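Local coordinates for protein 1,3-alpha-isomaltosidase (Kribbella flavida DSM 17836, PDB 5X3I) that hydrolyses the alpha-1,3-glucosidic linkages of the cyclic tetrasaccharide cyclobis-(1-6)-alpha-nigerosyl to yield isomaltose, as part of the intracellular breakdown of this starch-derived sugar, at residues 305-310 with 603-608; 324-329 with 609-614. The protein carries 1 engineered substitution. One frame throughout, in Å; residues are numbered along the deposited sequence.

Contact 1. Residues 305-310 with 603-608; sequences GNEWNT and LPLRDR. With SO4 (sulfate ion), chain H; SO4 (sulfate ion), chain G.
Trp308 and Asp607 join the loops that follow the first and eighth strands of the TIM barrel, 302-304 and 591-593, where the barrel closes on itself. The one direct hydrogen bond between segments 305-310 and 603-608 runs from Trp308 NE1 to Asp607 OD2 over 2.8 Å, with an N-H...O angle of 176°. The acceptor lies in the indole plane, at the ring edge, whereas the donor stands above the carboxylate plane, 45° out of it. With CG anti to its carbonyl carbon (chi1 -51°), Trp308 swings its indole back against Gly305, whose N sits over one ring face. A type I turn from Gly305 to Trp308 shapes this bend. Asp607 OD2 also forms a salt bridge with Arg317 of helix 311-323, so one buried oxygen serves two donors. A phenylalanine in place of Trp308 would probably leave that oxygen without its indole donor and the carboxylate freer to turn.

Water carries the rest of the polar contact. Water 1 donates to Glu307 OE1 (2.7 Å) and to Asp607 OD1 (2.9 Å) and accepts from Arg606 N, bridging two carboxylates whose like charges it probably screens. Water 2 also donates to Asp607 OD1 and accepts a weak bond from Glu307 N. Glu307 OE2 is held by the backbone N of Asn599 and His601.

Other contact is slight: the Leu605 CD2 methyl lies 4.1 Å from the carboxylate oxygen Glu307 OE1. Arg606, its chain extended, instead reaches sulfate ions probably derived from the crystallisation liquor; Arg606 NH1 donates to O2 of the chain G sulfate at 2.6 Å.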
loop_
_atom_site.group_PDB
_atom_site.type_symbol
_atom_site.label_atom_id
_atom_site.label_comp_id
_atom_site.label_asym_id
_atom_site.label_seq_id
_atom_site.Cartn_x
_atom_site.Cartn_y
_atom_site.Cartn_z
ATOM N N GLY A 305 17.480 4.682 5.714
ATOM C CA GLY A 305 17.267 3.789 6.833
ATOM C C GLY A 305 16.718 4.506 8.048
ATOM O O GLY A 305 17.121 5.627 8.381
ATOM N N ASN A 306 15.918 3.778 8.817
ATOM C CA ASN A 306 15.065 4.456 9.775
ATOM C C ASN A 306 15.883 5.052 10.903
ATOM O O ASN A 306 15.531 6.073 11.461
ATOM C CB ASN A 306 14.006 3.519 10.346
ATOM C CG ASN A 306 13.208 4.177 11.435
ATOM O OD1 ASN A 306 13.563 4.094 12.602
ATOM N ND2 ASN A 306 12.166 4.895 11.053
ATOM N N GLU A 307 17.010 4.426 11.188
ATOM C CA GLU A 307 17.823 4.853 12.304
ATOM C C GLU A 307 18.759 6.021 11.964
ATOM O O GLU A 307 19.558 6.411 12.811
ATOM C CB GLU A 307 18.607 3.671 12.872
ATOM C CG GLU A 307 17.674 2.649 13.490
ATOM C CD GLU A 307 18.375 1.654 14.381
ATOM O OE1 GLU A 307 19.562 1.367 14.139
ATOM O OE2 GLU A 307 17.729 1.159 15.324
ATOM N N TRP A 308 18.675 6.607 10.766
ATOM C CA TRP A 308 19.519 7.772 10.608
ATOM C C TRP A 308 18.659 8.924 11.072
ATOM O O TRP A 308 17.999 9.597 10.285
ATOM C CB TRP A 308 19.896 7.959 9.131
ATOM C CG TRP A 308 20.460 6.740 8.438
ATOM C CD1 TRP A 308 21.107 5.696 9.021
ATOM C CD2 TRP A 308 20.463 6.474 7.026
ATOM N NE1 TRP A 308 21.504 4.794 8.072
ATOM C CE2 TRP A 308 21.123 5.249 6.838
ATOM C CE3 TRP A 308 19.983 7.161 5.904
ATOM C CZ2 TRP A 308 21.292 4.679 5.577
ATOM C CZ3 TRP A 308 20.141 6.588 4.653
ATOM C CH2 TRP A 308 20.798 5.365 4.499
ATOM N N ASN A 309 18.802 9.205 12.361
ATOM C CA ASN A 309 17.932 10.133 13.071
ATOM C C ASN A 309 18.554 11.456 13.480
ATOM O O ASN A 309 17.975 12.168 14.296
ATOM C CB ASN A 309 17.248 9.433 14.255
ATOM C CG ASN A 309 18.157 9.204 15.412
ATOM O OD1 ASN A 309 19.322 8.903 15.247
ATOM N ND2 ASN A 309 17.616 9.333 16.600
ATOM N N THR A 310 19.795 11.696 13.059
ATOM C CA THR A 310 20.476 12.960 13.332
ATOM C C THR A 310 21.164 13.510 12.084
ATOM O O THR A 310 21.462 12.767 11.158
ATOM C CB THR A 310 21.558 12.823 14.423
ATOM O OG1 THR A 310 22.639 12.034 13.918
ATOM C CG2 THR A 310 21.000 12.173 15.685
ATOM N N LEU A 603 23.064 -2.084 18.786
ATOM C CA LEU A 603 24.220 -2.506 17.996
ATOM C C LEU A 603 24.257 -4.012 18.026
ATOM O O LEU A 603 23.952 -4.571 19.024
ATOM C CB LEU A 603 25.516 -1.948 18.549
ATOM C CG LEU A 603 25.735 -0.433 18.593
ATOM C CD1 LEU A 603 26.844 -0.023 19.545
ATOM C CD2 LEU A 603 25.973 0.153 17.222
ATOM N N PRO A 604 24.611 -4.675 16.941
ATOM C CA PRO A 604 25.044 -4.038 15.697
ATOM C C PRO A 604 23.887 -3.407 14.922
ATOM O O PRO A 604 22.726 -3.684 15.209
ATOM C CB PRO A 604 25.651 -5.199 14.915
ATOM C CG PRO A 604 24.842 -6.365 15.342
ATOM C CD PRO A 604 24.517 -6.137 16.796
ATOM N N LEU A 605 24.219 -2.548 13.967
ATOM C CA LEU A 605 23.225 -1.905 13.123
ATOM C C LEU A 605 22.499 -2.909 12.237
ATOM O O LEU A 605 23.030 -3.952 11.898
ATOM C CB LEU A 605 23.886 -0.830 12.260
ATOM C CG LEU A 605 24.640 0.256 13.034
ATOM C CD1 LEU A 605 25.347 1.198 12.085
ATOM C CD2 LEU A 605 23.690 1.020 13.937
ATOM N N ARG A 606 21.244 -2.607 11.940
ATOM C CA ARG A 606 20.457 -3.297 10.920
ATOM C C ARG A 606 20.386 -2.585 9.546
ATOM O O ARG A 606 19.522 -2.904 8.726
ATOM C CB ARG A 606 19.084 -3.636 11.471
ATOM C CG ARG A 606 19.211 -4.845 12.400
ATOM C CD ARG A 606 17.895 -5.493 12.775
ATOM N NE ARG A 606 18.122 -6.690 13.579
ATOM C CZ ARG A 606 17.160 -7.514 13.988
ATOM N NH1 ARG A 606 15.894 -7.280 13.673
ATOM N NH2 ARG A 606 17.466 -8.574 14.713
ATOM N N ASP A 607 21.216 -1.563 9.344
ATOM C CA ASP A 607 21.269 -0.859 8.056
ATOM C C ASP A 607 21.363 -1.817 6.863
ATOM O O ASP A 607 21.991 -2.871 6.926
ATOM C CB ASP A 607 22.477 0.095 7.985
ATOM C CG ASP A 607 22.297 1.365 8.803
ATOM O OD1 ASP A 607 21.526 1.366 9.778
ATOM O OD2 ASP A 607 22.954 2.373 8.469
ATOM N N ARG A 608 20.657 -1.461 5.804
ATOM C CA ARG A 608 20.716 -2.146 4.520
ATOM C C ARG A 608 21.717 -1.508 3.538
ATOM O O ARG A 608 21.624 -1.739 2.333
ATOM C CB ARG A 608 19.330 -2.242 3.894
ATOM C CG ARG A 608 18.622 -3.580 4.188
ATOM C CD ARG A 608 18.441 -3.850 5.690
ATOM N NE ARG A 608 17.573 -5.006 5.918
ATOM C CZ ARG A 608 17.401 -5.621 7.085
ATOM N NH1 ARG A 608 18.039 -5.208 8.169
ATOM N NH2 ARG A 608 16.587 -6.669 7.166
HETATM S S SO4 H . 20.916 -9.077 14.575
HETATM O O1 SO4 H . 21.570 -9.670 13.415
HETATM O O2 SO4 H . 20.986 -7.617 14.510
HETATM O O3 SO4 H . 19.525 -9.509 14.574
HETATM O O4 SO4 H . 21.567 -9.535 15.798
HETATM S S SO4 G . 14.351 -10.406 15.196
HETATM O O1 SO4 G . 15.721 -10.898 15.253
HETATM O O2 SO4 G . 14.327 -8.982 14.890
HETATM O O3 SO4 G . 13.628 -11.134 14.159
HETATM O O4 SO4 G . 13.710 -10.612 16.489
HETATM O O HOH W 1 20.053 0.037 11.860
HETATM O O HOH W 2 19.361 3.026 9.687
#

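Contact 2. Residues 324-329 with 609-614; sequences LAIPVG and TPWHVA
The indole of Trp611 receives Ile326 CD1 at its edge, near the ring plane, 4.4 Å from Trp611 CE3; one ring face carries Thr609 OG1, 3.3 Å above the plane and displaced toward the rim. Leu324 CD1 approaches obliquely, 3.7 Å from Trp611 CB and 3.8 Å from the ring atom Trp611 CE3. A chi1 of 56° sets CG of Trp611 between the backbone N and the carbonyl carbon, turning the indole toward 324-329. His321 of helix 311-323 packs edge-to-face with the same indole.

Ile326 and Pro610 run past each other in opposite directions, Ile326 CD1 lying 4.1 Å from Pro610 CG. Phe626 of helix 622-650 touches both. The contact thus sets the loop leading into barrel strand 330-333 against the first turn of helix 610-617. That turn is N-capped by Thr609, whose OG1 accepts from His612 N at 3.2 Å, while Leu324 stands directly before Ala325, the positive-phi residue of the Schellman motif that ends helix 311-323.

No hydrogen bond crosses between the segments: methyl groups meet a proline ring and the CB and ring carbons of a tryptophan, so the attraction here is dispersion and burial of apolar surface, with little directional constraint.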
loop_
_atom_site.group_PDB
_atom_site.type_symbol
_atom_site.label_atom_id
_atom_site.label_comp_id
_atom_site.label_asym_id
_atom_site.label_seq_id
_atom_site.Cartn_x
_atom_site.Cartn_y
_atom_site.Cartn_z
ATOM N N LEU A 324 32.856 5.672 -1.109
ATOM C CA LEU A 324 32.909 4.361 -1.753
ATOM C C LEU A 324 32.499 4.440 -3.222
ATOM O O LEU A 324 32.407 3.430 -3.898
ATOM C CB LEU A 324 32.031 3.350 -1.007
ATOM C CG LEU A 324 32.422 3.056 0.446
ATOM C CD1 LEU A 324 31.457 2.064 1.114
ATOM C CD2 LEU A 324 33.837 2.526 0.511
ATOM N N ALA A 325 32.253 5.655 -3.701
ATOM C CA ALA A 325 31.892 5.891 -5.090
ATOM C C ALA A 325 30.662 5.074 -5.524
ATOM O O ALA A 325 30.620 4.554 -6.633
ATOM C CB ALA A 325 33.080 5.598 -6.002
ATOM N N ILE A 326 29.688 4.958 -4.625
ATOM C CA ILE A 326 28.379 4.397 -4.945
ATOM C C ILE A 326 27.398 5.539 -5.127
ATOM O O ILE A 326 26.991 6.173 -4.155
ATOM C CB ILE A 326 27.859 3.459 -3.840
ATOM C CG1 ILE A 326 28.877 2.349 -3.550
ATOM C CG2 ILE A 326 26.475 2.896 -4.221
ATOM C CD1 ILE A 326 28.673 1.665 -2.199
ATOM N N PRO A 327 27.011 5.801 -6.374
ATOM C CA PRO A 327 26.177 6.964 -6.688
ATOM C C PRO A 327 24.815 6.851 -6.018
ATOM O O PRO A 327 24.254 5.770 -6.013
ATOM C CB PRO A 327 26.039 6.911 -8.210
ATOM C CG PRO A 327 27.075 5.976 -8.683
ATOM C CD PRO A 327 27.359 5.024 -7.572
ATOM N N VAL A 328 24.321 7.936 -5.442
ATOM C CA VAL A 328 22.993 7.950 -4.871
ATOM C C VAL A 328 22.287 9.232 -5.303
ATOM O O VAL A 328 22.879 10.303 -5.282
ATOM C CB VAL A 328 23.036 7.829 -3.330
ATOM C CG1 VAL A 328 24.016 8.843 -2.735
ATOM C CG2 VAL A 328 21.659 8.004 -2.749
ATOM N N GLY A 329 21.042 9.109 -5.756
ATOM C CA GLY A 329 20.277 10.260 -6.195
ATOM C C GLY A 329 19.294 10.858 -5.199
ATOM O O GLY A 329 18.889 12.000 -5.361
ATOM N N THR A 609 22.545 -0.580 4.014
ATOM C CA THR A 609 23.607 -0.033 3.161
ATOM C C THR A 609 24.523 -1.138 2.611
ATOM O O THR A 609 24.740 -2.151 3.257
ATOM C CB THR A 609 24.469 1.005 3.913
ATOM O OG1 THR A 609 25.173 0.372 4.990
ATOM C CG2 THR A 609 23.604 2.140 4.438
ATOM N N PRO A 610 25.046 -0.952 1.400
ATOM C CA PRO A 610 25.921 -1.975 0.812
ATOM C C PRO A 610 27.118 -2.300 1.705
ATOM O O PRO A 610 27.492 -3.463 1.823
ATOM C CB PRO A 610 26.386 -1.334 -0.499
ATOM C CG PRO A 610 25.372 -0.315 -0.812
ATOM C CD PRO A 610 24.833 0.184 0.493
ATOM N N TRP A 611 27.695 -1.291 2.345
ATOM C CA TRP A 611 28.879 -1.518 3.152
ATOM C C TRP A 611 28.555 -2.190 4.475
ATOM O O TRP A 611 29.354 -2.977 4.970
ATOM C CB TRP A 611 29.637 -0.212 3.404
ATOM C CG TRP A 611 28.842 0.880 4.048
ATOM C CD1 TRP A 611 28.740 1.141 5.377
ATOM C CD2 TRP A 611 28.063 1.879 3.382
ATOM N NE1 TRP A 611 27.942 2.236 5.585
ATOM C CE2 TRP A 611 27.510 2.704 4.374
ATOM C CE3 TRP A 611 27.780 2.152 2.044
ATOM C CZ2 TRP A 611 26.687 3.779 4.071
ATOM C CZ3 TRP A 611 26.957 3.214 1.744
ATOM C CH2 TRP A 611 26.424 4.020 2.752
ATOM N N HIS A 612 27.402 -1.885 5.061
ATOM C CA HIS A 612 27.052 -2.573 6.297
ATOM C C HIS A 612 26.729 -4.035 6.028
ATOM O O HIS A 612 27.015 -4.900 6.850
ATOM C CB HIS A 612 25.879 -1.924 7.011
ATOM C CG HIS A 612 25.595 -2.544 8.339
ATOM N ND1 HIS A 612 26.496 -2.506 9.379
ATOM C CD2 HIS A 612 24.534 -3.254 8.786
ATOM C CE1 HIS A 612 25.995 -3.150 10.416
ATOM N NE2 HIS A 612 24.804 -3.610 10.084
ATOM N N VAL A 613 26.126 -4.302 4.878
ATOM C CA VAL A 613 25.833 -5.673 4.497
ATOM C C VAL A 613 27.155 -6.419 4.295
ATOM O O VAL A 613 27.314 -7.547 4.759
ATOM C CB VAL A 613 24.964 -5.742 3.227
ATOM C CG1 VAL A 613 24.886 -7.166 2.708
ATOM C CG2 VAL A 613 23.559 -5.209 3.517
ATOM N N ALA A 614 28.102 -5.768 3.625
ATOM C CA ALA A 614 29.436 -6.326 3.440
ATOM C C ALA A 614 30.066 -6.638 4.783
ATOM O O ALA A 614 30.600 -7.720 4.982
ATOM C CB ALA A 614 30.322 -5.369 2.650
#

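How the contacts relate
Both contacts tie the first beta-alpha unit of the TIM barrel to the chain that follows its eighth strand: contact 1 through the loop before helix 311-323, contact 2 through the loop after it. Contact 1 is buried, and uses a charged group, an indole N-H and bridging waters; contact 2 is only partly buried and wholly apolar across its segments. Their centres lie 14 Å apart, yet they touch. His612 NE2 is 2.6 Å from Leu605 O, a probable hydrogen bond, and Trp308 CZ2 packs 3.6 Å from Thr609 CG2. Arg317, the salt-bridge partner of Asp607, also touches Trp611 from the helix between the two loops.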